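Local coordinates for protein 3-oxo-glucose-6-phosphate:glutamate aminotransferase (Bacillus subtilis subsp. subtilis, PDB 4K2M) that catalyses the reversible, pyridoxal phosphate-dependent transamination of 3-dehydro-glucose 6-phosphate with glutamate to give kanosamine 6-phosphate, a step in antibiotic biosynthesis, at residues H22-V27 with L322-I327. Residues are numbered along the deposited sequence; the frame is centred on the assembly and turned at random.
Sequences HLKGDV and LADRYI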
loop_
_atom_site.group_PDB
_atom_site.type_symbol
_atom_site.label_atom_id
_atom_site.label_comp_id
_atom_site.label_asym_id
_atom_site.label_seq_id
_atom_site.Cartn_x
_atom_site.Cartn_y
_atom_site.Cartn_z
ATOM N N HIS A 22 -38.151 -12.644 -4.439
ATOM C CA HIS A 22 -38.664 -12.524 -5.802
ATOM C C HIS A 22 -38.010 -13.464 -6.798
ATOM O O HIS A 22 -38.667 -13.976 -7.708
ATOM C CB HIS A 22 -38.593 -11.076 -6.297
ATOM C CG HIS A 22 -39.685 -10.210 -5.750
ATOM N ND1 HIS A 22 -40.858 -9.976 -6.436
ATOM C CD2 HIS A 22 -39.792 -9.549 -4.574
ATOM C CE1 HIS A 22 -41.639 -9.194 -5.706
ATOM N NE2 HIS A 22 -41.017 -8.923 -4.573
ATOM N N LEU A 23 -36.717 -13.701 -6.630
ATOM C CA LEU A 23 -35.992 -14.542 -7.566
ATOM C C LEU A 23 -36.234 -16.012 -7.245
ATOM O O LEU A 23 -35.931 -16.886 -8.061
ATOM C CB LEU A 23 -34.496 -14.195 -7.582
ATOM C CG LEU A 23 -34.155 -12.833 -8.193
ATOM C CD1 LEU A 23 -32.646 -12.602 -8.275
ATOM C CD2 LEU A 23 -34.796 -12.665 -9.593
ATOM N N LYS A 24 -36.824 -16.275 -6.084
ATOM C CA LYS A 24 -37.280 -17.624 -5.763
ATOM C C LYS A 24 -38.636 -17.904 -6.403
ATOM O O LYS A 24 -39.034 -19.062 -6.551
ATOM C CB LYS A 24 -37.397 -17.812 -4.256
ATOM C CG LYS A 24 -36.074 -18.078 -3.538
ATOM C CD LYS A 24 -36.328 -18.192 -2.030
ATOM C CE LYS A 24 -35.050 -18.471 -1.267
ATOM N NZ LYS A 24 -35.334 -18.530 0.199
ATOM N N GLY A 25 -39.338 -16.844 -6.796
ATOM C CA GLY A 25 -40.680 -16.985 -7.354
ATOM C C GLY A 25 -40.731 -17.179 -8.861
ATOM O O GLY A 25 -39.713 -17.067 -9.549
ATOM N N ASP A 26 -41.927 -17.451 -9.378
ATOM C CA ASP A 26 -42.123 -17.730 -10.807
ATOM C C ASP A 26 -42.141 -16.492 -11.703
ATOM O O ASP A 26 -41.621 -16.520 -12.820
ATOM C CB ASP A 26 -43.433 -18.490 -11.024
ATOM C CG ASP A 26 -43.379 -19.909 -10.508
ATOM O OD1 ASP A 26 -42.296 -20.528 -10.579
ATOM O OD2 ASP A 26 -44.426 -20.404 -10.035
ATOM N N VAL A 27 -42.767 -15.419 -11.235
ATOM C CA VAL A 27 -42.868 -14.204 -12.042
ATOM C C VAL A 27 -41.741 -13.255 -11.689
ATOM O O VAL A 27 -41.645 -12.785 -10.553
ATOM C CB VAL A 27 -44.209 -13.484 -11.830
ATOM C CG1 VAL A 27 -44.259 -12.221 -12.670
ATOM C CG2 VAL A 27 -45.362 -14.415 -12.194
ATOM N N LEU A 322 -26.555 -18.286 -0.254
ATOM C CA LEU A 322 -25.821 -19.302 0.490
ATOM C C LEU A 322 -26.154 -19.270 1.980
ATOM O O LEU A 322 -26.354 -20.320 2.591
ATOM C CB LEU A 322 -24.313 -19.126 0.300
ATOM C CG LEU A 322 -23.834 -19.535 -1.092
ATOM C CD1 LEU A 322 -22.391 -19.062 -1.280
ATOM C CD2 LEU A 322 -23.935 -21.061 -1.324
ATOM N N ALA A 323 -26.209 -18.078 2.566
ATOM C CA ALA A 323 -26.486 -17.956 3.992
ATOM C C ALA A 323 -27.893 -18.458 4.289
ATOM O O ALA A 323 -28.114 -19.195 5.250
ATOM C CB ALA A 323 -26.314 -16.507 4.466
ATOM N N ASP A 324 -28.838 -18.062 3.445
ATOM C CA ASP A 324 -30.231 -18.491 3.595
ATOM C C ASP A 324 -30.323 -20.013 3.529
ATOM O O ASP A 324 -31.087 -20.631 4.278
ATOM C CB ASP A 324 -31.080 -17.851 2.491
ATOM C CG ASP A 324 -32.548 -18.264 2.550
ATOM O OD1 ASP A 324 -33.198 -18.076 3.601
ATOM O OD2 ASP A 324 -33.047 -18.753 1.529
ATOM N N ARG A 325 -29.533 -20.615 2.650
ATOM C CA ARG A 325 -29.581 -22.068 2.437
ATOM C C ARG A 325 -29.013 -22.806 3.654
ATOM O O ARG A 325 -29.582 -23.807 4.090
ATOM C CB ARG A 325 -28.830 -22.432 1.158
ATOM C CG ARG A 325 -29.100 -23.851 0.630
ATOM C CD ARG A 325 -28.675 -23.945 -0.835
ATOM N NE ARG A 325 -28.999 -25.239 -1.457
ATOM C CZ ARG A 325 -28.182 -26.291 -1.499
ATOM N NH1 ARG A 325 -26.992 -26.234 -0.934
ATOM N NH2 ARG A 325 -28.559 -27.413 -2.115
ATOM N N TYR A 326 -27.908 -22.306 4.210
ATOM C CA TYR A 326 -27.389 -22.848 5.468
ATOM C C TYR A 326 -28.418 -22.738 6.573
ATOM O O TYR A 326 -28.628 -23.681 7.341
ATOM C CB TYR A 326 -26.151 -22.071 5.931
ATOM C CG TYR A 326 -24.814 -22.533 5.402
ATOM C CD1 TYR A 326 -24.495 -23.888 5.302
ATOM C CD2 TYR A 326 -23.848 -21.602 5.044
ATOM C CE1 TYR A 326 -23.249 -24.297 4.847
ATOM C CE2 TYR A 326 -22.605 -21.995 4.589
ATOM C CZ TYR A 326 -22.313 -23.346 4.491
ATOM O OH TYR A 326 -21.077 -23.722 4.033
ATOM N N ILE A 327 -29.038 -21.566 6.701
ATOM C CA ILE A 327 -29.917 -21.324 7.851
ATOM C C ILE A 327 -31.145 -22.223 7.770
ATOM O O ILE A 327 -31.580 -22.803 8.768
ATOM C CB ILE A 327 -30.309 -19.841 7.962
ATOM C CG1 ILE A 327 -29.085 -19.008 8.374
ATOM C CG2 ILE A 327 -31.452 -19.645 8.962
ATOM C CD1 ILE A 327 -29.294 -17.485 8.215
#
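Lys24 of segment 22-27 faces Asp324 on helix 312-329 across a wide gap: their CA atoms, the nearest pair between 22-27 and 322-327, stand 11.7 Å apart, too far for the backbones to meet. A single salt bridge spans the distance, with Lys24 NZ giving a hydrogen bond of 2.7 Å to Asp324 OD2. Lysine suits the exposed end of this bridge because its four methylenes can carry a charge far from the main chain. Here the chain is extended from CG onward, the outer torsions all anti, and it reaches straight across to an aspartate that comes from the opposite direction. The bridge links the additional N-terminal domain of NtdA to the aminotransferase-family part of the same chain, which has the aspartate aminotransferase fold, at a place away from the cofactor and sugar sites. The ammonium meets OD2 on the syn side of the carboxylate, 27° out of its plane, while Asp324 OD1 stays 4.0 Å from Lys24 NZ, so one oxygen takes the bond. Lys24 CE follows the nitrogen in, at 3.5 Å from Asp324 OD2. In the short side chain of Asp324, CG anti to its own nitrogen (chi1 179°) sets the carboxylate where OD2 meets Lys24 NZ; the residue is buried, with Leu344 of a nearby loop against it, and the lysine's charge probably helps to stabilise the anion there.

Of the residues flanking Lys24 and Asp324, Leu23, a buried apolar residue, rests on Leu32 of strand 32-34, whereas the small Ala323 lies against Trp350 of a loop and Phe353 of strand 353-356. Just after the lysine, Gly25 N makes a backbone bond to His22 O at 3.1 Å.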